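PDB 4ZMI: telomere length regulator taz1 from Schizosaccharomyces pombe, which binds double-stranded telomeric DNA and regulates telomere length and function, the chain here being its helical domain. Local coordinates for residues N62-T66 with T67-L71; R74-F78 with S79-K83; E165-L168 with S169-Y173; T174-D177 with A178-V181. All blocks are in the same frame, centred on the assembly; numbering follows the deposited sequence. Where two conformers were deposited one is given.

Contact 1: residues N62-T66 with T67-L71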
loop_
_atom_site.group_PDB
_atom_site.type_symbol
_atom_site.label_atom_id
_atom_site.label_comp_id
_atom_site.label_asym_id
_atom_site.label_seq_id
_atom_site.Cartn_x
_atom_site.Cartn_y
_atom_site.Cartn_z
ATOM N N ASN A 62 -14.710 -1.090 1.337
ATOM C CA ASN A 62 -13.494 -1.796 0.945
ATOM C C ASN A 62 -13.772 -3.224 0.554
ATOM O O ASN A 62 -13.147 -3.756 -0.345
ATOM C CB ASN A 62 -12.474 -1.775 2.080
ATOM C CG ASN A 62 -11.270 -2.633 1.799
ATOM O OD1 ASN A 62 -11.172 -3.756 2.288
ATOM N ND2 ASN A 62 -10.330 -2.103 1.026
ATOM N N GLU A 63 -14.708 -3.844 1.254
ATOM C CA GLU A 63 -15.154 -5.184 0.926
ATOM C C GLU A 63 -15.748 -5.279 -0.488
ATOM O O GLU A 63 -15.387 -6.187 -1.239
ATOM C CB GLU A 63 -16.184 -5.660 1.941
ATOM C CG GLU A 63 -16.784 -7.010 1.610
ATOM C CD GLU A 63 -15.929 -8.146 2.107
ATOM O OE1 GLU A 63 -14.982 -7.868 2.876
ATOM O OE2 GLU A 63 -16.209 -9.306 1.732
ATOM N N GLN A 64 -16.657 -4.365 -0.843
ATOM C CA GLN A 64 -17.273 -4.383 -2.177
ATOM C C GLN A 64 -16.183 -4.188 -3.213
ATOM O O GLN A 64 -16.098 -4.938 -4.181
ATOM C CB GLN A 64 -18.361 -3.300 -2.350
ATOM C CG GLN A 64 -19.049 -3.316 -3.750
ATOM C CD GLN A 64 -19.648 -1.967 -4.184
ATOM O OE1 GLN A 64 -19.866 -1.073 -3.362
ATOM N NE2 GLN A 64 -19.909 -1.823 -5.484
ATOM N N LEU A 65 -15.345 -3.179 -2.987
ATOM C CA LEU A 65 -14.219 -2.877 -3.863
ATOM C C LEU A 65 -13.406 -4.135 -4.144
ATOM O O LEU A 65 -13.167 -4.506 -5.293
ATOM C CB LEU A 65 -13.334 -1.833 -3.189
ATOM C CG LEU A 65 -12.154 -1.253 -3.960
ATOM C CD1 LEU A 65 -12.623 -0.587 -5.224
ATOM C CD2 LEU A 65 -11.454 -0.249 -3.079
ATOM N N THR A 66 -13.025 -4.802 -3.065
ATOM C CA THR A 66 -12.180 -5.985 -3.105
ATOM C C THR A 66 -12.834 -7.174 -3.804
ATOM O O THR A 66 -12.221 -7.811 -4.652
ATOM C CB THR A 66 -11.791 -6.369 -1.680
ATOM O OG1 THR A 66 -10.730 -5.507 -1.240
ATOM C CG2 THR A 66 -11.345 -7.810 -1.601
ATOM N N THR A 67 -14.075 -7.473 -3.438
ATOM C CA THR A 67 -14.778 -8.631 -3.980
ATOM C C THR A 67 -15.275 -8.378 -5.390
ATOM O O THR A 67 -15.095 -9.209 -6.279
ATOM C CB THR A 67 -15.973 -9.035 -3.103
ATOM O OG1 THR A 67 -15.498 -9.443 -1.813
ATOM C CG2 THR A 67 -16.729 -10.200 -3.742
ATOM N N LYS A 68 -15.904 -7.227 -5.595
ATOM C CA LYS A 68 -16.486 -6.926 -6.899
ATOM C C LYS A 68 -15.414 -6.760 -7.973
ATOM O O LYS A 68 -15.558 -7.297 -9.067
ATOM C CB LYS A 68 -17.383 -5.684 -6.841
ATOM C CG LYS A 68 -18.018 -5.327 -8.169
ATOM C CD LYS A 68 -19.047 -4.224 -8.020
ATOM C CE LYS A 68 -19.733 -3.949 -9.347
ATOM N NZ LYS A 68 -20.876 -3.009 -9.194
ATOM N N TYR A 69 -14.338 -6.036 -7.661
ATOM C CA TYR A 69 -13.345 -5.716 -8.678
ATOM C C TYR A 69 -12.130 -6.632 -8.700
ATOM O O TYR A 69 -11.186 -6.392 -9.444
ATOM C CB TYR A 69 -12.955 -4.252 -8.613
ATOM C CG TYR A 69 -14.174 -3.379 -8.685
ATOM C CD1 TYR A 69 -14.628 -2.692 -7.571
ATOM C CD2 TYR A 69 -14.901 -3.279 -9.859
ATOM C CE1 TYR A 69 -15.755 -1.905 -7.636
ATOM C CE2 TYR A 69 -16.026 -2.496 -9.932
ATOM C CZ TYR A 69 -16.449 -1.813 -8.818
ATOM O OH TYR A 69 -17.576 -1.033 -8.888
ATOM N N GLY A 70 -12.186 -7.706 -7.921
ATOM C CA GLY A 70 -11.211 -8.771 -8.051
ATOM C C GLY A 70 -9.864 -8.509 -7.391
ATOM O O GLY A 70 -8.893 -9.213 -7.667
ATOM N N LEU A 71 -9.799 -7.500 -6.523
ATOM C CA LEU A 71 -8.529 -7.129 -5.889
ATOM C C LEU A 71 -8.158 -8.105 -4.779
ATOM O O LEU A 71 -8.426 -7.848 -3.609
ATOM C CB LEU A 71 -8.592 -5.709 -5.315
ATOM C CG LEU A 71 -8.939 -4.609 -6.324
ATOM C CD1 LEU A 71 -8.650 -3.245 -5.701
ATOM C CD2 LEU A 71 -8.172 -4.778 -7.620
#
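L65 and Y69 meet at the C-terminal end of helix 52-68, one turn apart, their side chains crossing at about a right angle. Followed outward, Y69 starts with CB, which rests on the carbonyl oxygen of L65, 3.3 Å from CB to L65 O. The ring then carries CD1 past the same oxygen, which lies at the ring edge near its plane, and on to one methyl of L65, with 3.7 Å between Y69 CD1 and L65 CD1. One ring face is taken by K68 CG, over the ring centre. The tip, OH, is hydrogen-bonded to D14 of helix 5-35. Replacing Y69 by an alanine would probably leave D14 without this hydroxyl partner and open a gap beside L65 CD1. Y69 is also where the chain leaves helical geometry: Y69 N still bonds L65 O at 3.1 Å, the donor above the carbonyl plane, and G70 follows with a positive phi of 79°, a value that favours glycine. L71 N makes a weak bond to T66 O, and L71 CD1 lies 4.4 Å from L65 CG. Positive-phi glycine and i to i+5 bond together resemble a Schellman-type C-cap, here ending a helix of the TRF-family domain. T67 N bonds E63 O at 2.9 Å, and T67 OG1, set beside its own backbone N by chi1 of -64°, adds a weak bond to that oxygen. Q64 and K68 run side by side, pointing the same way, with Q64 NE2 3.6 Å from K68 CD. L65 also packs on I101 of helix 95-107 and I18 of helix 5-35.

Contact 2: residues R74-F78 with S79-K83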
loop_
_atom_site.group_PDB
_atom_site.type_symbol
_atom_site.label_atom_id
_atom_site.label_comp_id
_atom_site.label_asym_id
_atom_site.label_seq_id
_atom_site.Cartn_x
_atom_site.Cartn_y
_atom_site.Cartn_z
ATOM N N ARG A 74 -5.715 -6.764 -2.291
ATOM C CA ARG A 74 -6.298 -5.723 -1.441
ATOM C C ARG A 74 -6.215 -4.323 -2.001
ATOM O O ARG A 74 -6.784 -3.390 -1.426
ATOM C CB ARG A 74 -5.675 -5.752 -0.041
ATOM C CG ARG A 74 -5.832 -7.088 0.645
ATOM C CD ARG A 74 -4.694 -7.387 1.621
ATOM N NE ARG A 74 -5.228 -7.492 2.966
ATOM C CZ ARG A 74 -5.159 -6.516 3.855
ATOM N NH1 ARG A 74 -4.538 -5.394 3.526
ATOM N NH2 ARG A 74 -5.689 -6.669 5.064
ATOM N N THR A 75 -5.504 -4.169 -3.108
ATOM C CA THR A 75 -5.276 -2.840 -3.646
ATOM C C THR A 75 -4.846 -2.973 -5.108
ATOM O O THR A 75 -4.852 -4.065 -5.676
ATOM C CB THR A 75 -4.175 -2.123 -2.843
ATOM O OG1 THR A 75 -3.997 -0.799 -3.343
ATOM C CG2 THR A 75 -2.885 -2.866 -3.019
ATOM N N ILE A 76 -4.480 -1.851 -5.701
ATOM C CA ILE A 76 -4.169 -1.781 -7.114
ATOM C C ILE A 76 -2.673 -1.844 -7.341
ATOM O O ILE A 76 -1.910 -1.195 -6.632
ATOM C CB ILE A 76 -4.619 -0.441 -7.679
ATOM C CG1 ILE A 76 -6.128 -0.271 -7.512
ATOM C CG2 ILE A 76 -4.178 -0.315 -9.129
ATOM C CD1 ILE A 76 -6.933 -1.313 -8.247
ATOM N N PHE A 77 -2.250 -2.595 -8.350
ATOM C CA PHE A 77 -0.835 -2.733 -8.633
ATOM C C PHE A 77 -0.422 -2.147 -9.953
ATOM O O PHE A 77 -0.637 -2.748 -11.016
ATOM C CB PHE A 77 -0.434 -4.191 -8.522
ATOM C CG PHE A 77 -0.487 -4.683 -7.125
ATOM C CD1 PHE A 77 -1.665 -5.171 -6.601
ATOM C CD2 PHE A 77 0.629 -4.570 -6.300
ATOM C CE1 PHE A 77 -1.725 -5.604 -5.294
ATOM C CE2 PHE A 77 0.597 -4.995 -4.995
ATOM C CZ PHE A 77 -0.593 -5.512 -4.471
ATOM N N PHE A 78 0.200 -0.976 -9.873
ATOM C CA PHE A 78 0.615 -0.265 -11.065
ATOM C C PHE A 78 1.726 -0.992 -11.803
ATOM O O PHE A 78 1.792 -0.950 -13.038
ATOM C CB PHE A 78 0.964 1.188 -10.745
ATOM C CG PHE A 78 -0.234 2.014 -10.362
ATOM C CD1 PHE A 78 -0.522 2.269 -9.039
ATOM C CD2 PHE A 78 -1.095 2.499 -11.334
ATOM C CE1 PHE A 78 -1.635 3.003 -8.686
ATOM C CE2 PHE A 78 -2.201 3.237 -10.987
ATOM C CZ PHE A 78 -2.474 3.493 -9.665
ATOM N N SER A 79 2.571 -1.700 -11.070
ATOM C CA SER A 79 3.572 -2.512 -11.747
ATOM C C SER A 79 2.907 -3.606 -12.574
ATOM O O SER A 79 3.371 -3.935 -13.647
ATOM C CB SER A 79 4.549 -3.142 -10.757
ATOM O OG SER A 79 3.893 -4.024 -9.865
ATOM N N TYR A 80 1.822 -4.168 -12.062
ATOM C CA TYR A 80 1.140 -5.248 -12.754
ATOM C C TYR A 80 0.438 -4.715 -14.008
ATOM O O TYR A 80 0.611 -5.242 -15.093
ATOM C CB TYR A 80 0.137 -5.880 -11.802
ATOM C CG TYR A 80 -0.600 -7.081 -12.329
ATOM C CD1 TYR A 80 -0.222 -8.358 -11.962
ATOM C CD2 TYR A 80 -1.700 -6.932 -13.147
ATOM C CE1 TYR A 80 -0.898 -9.462 -12.414
ATOM C CE2 TYR A 80 -2.392 -8.043 -13.628
ATOM C CZ TYR A 80 -1.984 -9.300 -13.255
ATOM O OH TYR A 80 -2.669 -10.392 -13.697
ATOM N N ILE A 81 -0.337 -3.650 -13.836
ATOM C CA ILE A 81 -1.024 -2.974 -14.917
ATOM C C ILE A 81 -0.074 -2.500 -16.011
ATOM O O ILE A 81 -0.402 -2.586 -17.186
ATOM C CB ILE A 81 -1.797 -1.773 -14.387
ATOM C CG1 ILE A 81 -2.918 -2.247 -13.462
ATOM C CG2 ILE A 81 -2.348 -0.960 -15.534
ATOM C CD1 ILE A 81 -3.724 -1.123 -12.873
ATOM N N ARG A 82 1.106 -2.011 -15.644
ATOM C CA ARG A 82 2.060 -1.575 -16.662
ATOM C C ARG A 82 2.668 -2.761 -17.394
ATOM O O ARG A 82 2.946 -2.691 -18.593
ATOM C CB ARG A 82 3.173 -0.723 -16.061
ATOM C CG ARG A 82 4.246 -0.317 -17.076
ATOM C CD ARG A 82 5.405 0.431 -16.421
ATOM N NE ARG A 82 4.958 1.122 -15.227
ATOM C CZ ARG A 82 5.223 0.707 -13.994
ATOM N NH1 ARG A 82 5.954 -0.382 -13.805
ATOM N NH2 ARG A 82 4.760 1.386 -12.959
ATOM N N LYS A 83 2.861 -3.856 -16.666
ATOM C CA LYS A 83 3.483 -5.058 -17.223
ATOM C C LYS A 83 2.636 -5.824 -18.252
ATOM O O LYS A 83 3.145 -6.216 -19.290
ATOM C CB LYS A 83 3.898 -6.018 -16.108
ATOM C CG LYS A 83 4.405 -7.350 -16.621
ATOM C CD LYS A 83 5.715 -7.137 -17.369
ATOM C CE LYS A 83 6.258 -8.433 -17.946
ATOM N NZ LYS A 83 7.726 -8.301 -18.207
#
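F77 and I81 are joined by the straightest backbone bond here, I81 N to F77 O at 3.0 Å with an N-H...O angle of 175°. Y80 N adds a weak bond to the same oxygen, and R82 N reaches F78 O at 2.9 Å. F77 holds the N-cap position of helix 78-83, so these bonds form the first turn as the chain passes from the extended run 75-77 into helix. F77 has no side-chain acceptor to cap with; the amide of F78 is instead bonded by D126 of helix 118-130, and S79 OG is hydrogen-bonded to both D126 and Y173 OH. Among apolar contacts, I76 CG2 meets I81 CD1 at 3.9 Å, the side chains slanting across each other, and the same I76 methyl lies over one face of the F78 ring, toward its rim. F77 CB lies 3.7 Å from Y80 CB, and the rings then part: CG of Y80 is anti to its backbone N (chi1 -176°), whereas that of F77 lies beside its own (chi1 -69°). F78 O lies above one face of the R82 guanidinium, toward its rim, 3.8 Å from R82 NH2. The F78 ring has a cation-pi partner in K99 of helix 95-107.

Contact 3: residues E165-L168 with S169-Y173. With MG (magnesium ion), chain B.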
loop_
_atom_site.group_PDB
_atom_site.type_symbol
_atom_site.label_atom_id
_atom_site.label_comp_id
_atom_site.label_asym_id
_atom_site.label_seq_id
_atom_site.Cartn_x
_atom_site.Cartn_y
_atom_site.Cartn_z
ATOM N N GLU A 165 8.880 -14.262 2.209
ATOM C CA GLU A 165 7.482 -14.414 2.555
ATOM C C GLU A 165 6.935 -13.019 2.888
ATOM O O GLU A 165 5.848 -12.662 2.466
ATOM C CB GLU A 165 7.362 -15.420 3.701
ATOM C CG GLU A 165 5.964 -15.798 4.130
ATOM C CD GLU A 165 5.951 -17.088 4.950
ATOM O OE1 GLU A 165 6.820 -17.240 5.847
ATOM O OE2 GLU A 165 5.091 -17.958 4.671
ATOM N N PHE A 166 7.727 -12.211 3.585
ATOM C CA PHE A 166 7.337 -10.838 3.932
ATOM C C PHE A 166 7.009 -10.017 2.673
ATOM O O PHE A 166 6.052 -9.270 2.641
ATOM C CB PHE A 166 8.478 -10.173 4.721
ATOM C CG PHE A 166 8.114 -8.848 5.311
ATOM C CD1 PHE A 166 7.601 -8.767 6.602
ATOM C CD2 PHE A 166 8.281 -7.686 4.584
ATOM C CE1 PHE A 166 7.262 -7.560 7.152
ATOM C CE2 PHE A 166 7.939 -6.472 5.138
ATOM C CZ PHE A 166 7.434 -6.411 6.417
ATOM N N ILE A 167 7.812 -10.184 1.632
ATOM C CA ILE A 167 7.641 -9.459 0.384
ATOM C C ILE A 167 6.535 -10.034 -0.513
ATOM O O ILE A 167 5.629 -9.317 -0.919
ATOM C CB ILE A 167 8.963 -9.464 -0.400
ATOM C CG1 ILE A 167 10.004 -8.586 0.336
ATOM C CG2 ILE A 167 8.728 -9.052 -1.866
ATOM C CD1 ILE A 167 11.423 -8.848 -0.101
ATOM N N LEU A 168 6.608 -11.325 -0.808
ATOM C CA LEU A 168 5.717 -11.946 -1.790
ATOM C C LEU A 168 4.262 -12.157 -1.336
ATOM O O LEU A 168 3.343 -12.169 -2.152
ATOM C CB LEU A 168 6.305 -13.281 -2.233
ATOM C CG LEU A 168 7.633 -13.151 -2.959
ATOM C CD1 LEU A 168 8.319 -14.522 -3.031
ATOM C CD2 LEU A 168 7.420 -12.552 -4.368
ATOM N N SER A 169 4.058 -12.320 -0.036
ATOM C CA SER A 169 2.728 -12.528 0.497
ATOM C C SER A 169 1.822 -11.326 0.196
ATOM O O SER A 169 0.630 -11.440 0.267
ATOM C CB SER A 169 2.808 -12.720 2.006
ATOM O OG SER A 169 3.137 -11.470 2.609
ATOM N N CYS A 170 2.376 -10.175 -0.155
ATOM C CA CYS A 170 1.588 -8.987 -0.464
ATOM C C CYS A 170 1.706 -8.552 -1.922
ATOM O O CYS A 170 1.351 -7.421 -2.242
ATOM C CB CYS A 170 2.032 -7.803 0.414
ATOM S SG CYS A 170 1.800 -7.985 2.206
ATOM N N LEU A 171 2.256 -9.406 -2.785
ATOM C CA LEU A 171 2.412 -9.065 -4.202
ATOM C C LEU A 171 1.749 -10.121 -5.089
ATOM O O LEU A 171 1.741 -11.318 -4.747
ATOM C CB LEU A 171 3.885 -8.933 -4.590
ATOM C CG LEU A 171 4.672 -7.805 -3.911
ATOM C CD1 LEU A 171 6.108 -7.953 -4.274
ATOM C CD2 LEU A 171 4.168 -6.461 -4.387
ATOM N N PRO A 172 1.193 -9.689 -6.239
ATOM C CA PRO A 172 0.545 -10.630 -7.164
ATOM C C PRO A 172 1.625 -11.250 -8.039
ATOM O O PRO A 172 1.461 -11.454 -9.240
ATOM C CB PRO A 172 -0.400 -9.730 -7.968
ATOM C CG PRO A 172 0.337 -8.410 -8.014
ATOM C CD PRO A 172 1.063 -8.292 -6.694
ATOM N N TYR A 173 2.760 -11.520 -7.411
ATOM C CA TYR A 173 3.849 -12.215 -8.058
ATOM C C TYR A 173 4.232 -13.412 -7.204
ATOM O O TYR A 173 3.974 -13.437 -5.985
ATOM C CB TYR A 173 5.018 -11.261 -8.258
ATOM C CG TYR A 173 4.588 -9.987 -8.935
ATOM C CD1 TYR A 173 4.620 -8.762 -8.263
ATOM C CD2 TYR A 173 4.116 -10.010 -10.249
ATOM C CE1 TYR A 173 4.208 -7.582 -8.888
ATOM C CE2 TYR A 173 3.704 -8.840 -10.886
ATOM C CZ TYR A 173 3.741 -7.636 -10.207
ATOM O OH TYR A 173 3.320 -6.497 -10.865
HETATM MG MG MG B . 2.338 -13.599 -4.168
HETATM O O HOH W 1 3.730 -15.358 -3.273
#
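E165 O accepts S169 N at 3.1 Å in the last i to i+4 bond of helix 163-168, after which L168-L171 forms a type I beta turn closed by L171 N on L168 O at 3.0 Å, the donor above the carbonyl plane. S169 turns back on the helix: with chi1 of 71°, OG stands between its backbone N and carbonyl carbon and makes a weak second bond to E165 O. I167 and L171 lie side by side and point the same way, I167 CG2 3.7 Å from L171 CD1, while L171 CG rests on I167 O. Three backbone carbonyls, from the helix end and the turn after it, face a magnesium ion: L171 O at 2.4 Å, Y173 O at 2.5 Å and L168 O at a longer 2.7 Å. A water 2.4 Å from the magnesium is a further ligand and gives a weak bond to L168 O; no acidic side chain is among these ligands. L168 CD2 approaches Y173 O, and P172 CG lies over one face of the Y173 ring, toward its rim. L171 packs on L125 of helix 118-130 and on L179 of helix 176-182, and Y173 OH reaches S79 in helix 78-83.

Contact 4: residues T174-D177 with A178-V181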
loop_
_atom_site.group_PDB
_atom_site.type_symbol
_atom_site.label_atom_id
_atom_site.label_comp_id
_atom_site.label_asym_id
_atom_site.label_seq_id
_atom_site.Cartn_x
_atom_site.Cartn_y
_atom_site.Cartn_z
ATOM N N THR A 174 4.841 -14.392 -7.863
ATOM C CA THR A 174 5.032 -15.724 -7.323
ATOM C C THR A 174 6.446 -16.002 -6.832
ATOM O O THR A 174 6.661 -16.947 -6.075
ATOM C CB THR A 174 4.671 -16.792 -8.387
ATOM O OG1 THR A 174 5.459 -16.583 -9.562
ATOM C CG2 THR A 174 3.216 -16.671 -8.761
ATOM N N SER A 175 7.419 -15.201 -7.261
ATOM C CA SER A 175 8.781 -15.435 -6.809
ATOM C C SER A 175 9.597 -14.159 -6.854
ATOM O O SER A 175 9.233 -13.207 -7.546
ATOM C CB SER A 175 9.443 -16.478 -7.695
ATOM O OG SER A 175 9.755 -15.875 -8.944
ATOM N N LEU A 176 10.703 -14.135 -6.113
ATOM C CA LEU A 176 11.609 -12.991 -6.144
ATOM C C LEU A 176 12.190 -12.767 -7.544
ATOM O O LEU A 176 12.382 -11.632 -7.968
ATOM C CB LEU A 176 12.734 -13.158 -5.121
ATOM C CG LEU A 176 12.247 -13.051 -3.682
ATOM C CD1 LEU A 176 13.417 -13.053 -2.705
ATOM C CD2 LEU A 176 11.376 -11.801 -3.486
ATOM N N ASP A 177 12.463 -13.844 -8.266
ATOM C CA ASP A 177 13.001 -13.699 -9.613
ATOM C C ASP A 177 12.009 -12.965 -10.483
ATOM O O ASP A 177 12.368 -12.039 -11.207
ATOM C CB ASP A 177 13.280 -15.057 -10.224
ATOM C CG ASP A 177 14.732 -15.268 -10.477
ATOM O OD1 ASP A 177 15.335 -16.050 -9.719
ATOM O OD2 ASP A 177 15.271 -14.634 -11.416
ATOM N N ALA A 178 10.753 -13.395 -10.383
ATOM C CA ALA A 178 9.647 -12.821 -11.127
ATOM C C ALA A 178 9.598 -11.309 -10.976
ATOM O O ALA A 178 9.295 -10.585 -11.924
ATOM C CB ALA A 178 8.341 -13.442 -10.666
ATOM N N LEU A 179 9.916 -10.822 -9.785
ATOM C CA LEU A 179 9.938 -9.383 -9.578
ATOM C C LEU A 179 10.914 -8.722 -10.537
ATOM O O LEU A 179 10.675 -7.605 -10.990
ATOM C CB LEU A 179 10.301 -9.034 -8.137
ATOM C CG LEU A 179 9.413 -9.587 -7.022
ATOM C CD1 LEU A 179 9.791 -8.952 -5.706
ATOM C CD2 LEU A 179 7.990 -9.268 -7.326
ATOM N N ASN A 180 12.013 -9.406 -10.848
ATOM C CA ASN A 180 13.002 -8.853 -11.780
ATOM C C ASN A 180 12.441 -8.723 -13.192
ATOM O O ASN A 180 12.945 -7.955 -14.008
ATOM C CB ASN A 180 14.270 -9.707 -11.802
ATOM C CG ASN A 180 15.024 -9.674 -10.482
ATOM O OD1 ASN A 180 15.163 -8.620 -9.851
ATOM N ND2 ASN A 180 15.514 -10.833 -10.055
ATOM N N VAL A 181 11.388 -9.484 -13.466
ATOM C CA VAL A 181 10.760 -9.499 -14.775
ATOM C C VAL A 181 9.749 -8.355 -14.921
ATOM O O VAL A 181 9.526 -7.855 -16.030
ATOM C CB VAL A 181 10.118 -10.888 -15.055
ATOM C CG1 VAL A 181 8.982 -10.813 -16.063
ATOM C CG2 VAL A 181 11.180 -11.884 -15.501
HETATM O O HOH W 2 13.865 -8.986 -7.227
#
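A serine N-cap opens helix 176-182: S175 OG accepts the amide of A178 at 3.0 Å, with an N-H...O angle of 162°. The torsion chi1 of 74° places OG between the serine's own N and carbonyl carbon, turned to the first helical turn, where it also lies 3.3 Å from A178 CB. With an alanine in place of S175, the A178 amide would probably lose this capping acceptor and the helix start would be less firmly fixed. The backbone beyond the cap is loosely bonded. L179 N makes two weak bonds, one to S175 O and one to L176 O, whereas N180 N has a short one, 2.7 Å to D177 O, with the donor above the carbonyl plane. This i to i+3 bond belongs to the weakly bonded first turn of a short helix at the surface of the TRF-family domain. L176 and L179 meet obliquely through their methyls, L176 CD2 3.9 Å from L179 CD1. Both lean on helix 163-168: each packs against I167, and L176 also against S164 and L168, so that this pair joins the two successive helices. On the outer side D177 and N180 set their flat groups almost square, the carboxylate and amide planes 89° apart, and D177 OD2 stays 4.0 Å from N180 ND2. N180 CB instead rests on D177 O. A water bridges the turn, donating to L176 O at 3.1 Å and to N180 OD1 at 3.0 Å; N180 also touches W187 and K188 of helix 185-189.

The four contacts follow one another along the chain, each closing before the next opens, within one all-helical TRF-family domain. Contact 1 ends helix 52-68 and contact 2 starts helix 78-83; their centres are about 15 Å apart, and L71 touches I76. Contacts 3 and 4 likewise end helix 163-168 and start helix 176-182, with centres about 10 Å apart and L171 and Y173 against L179. The two pairs of contacts meet where contact 2 touches contact 3, F77 on P172, and contact 4, through K83 NZ and V181 O. Contacts 1 and 4 are farthest apart, about 25 Å between centres. Segments about 90 residues apart in sequence thus pack together where contacts 2, 3 and 4 meet beside the magnesium site, with contact 1 joined through contact 2.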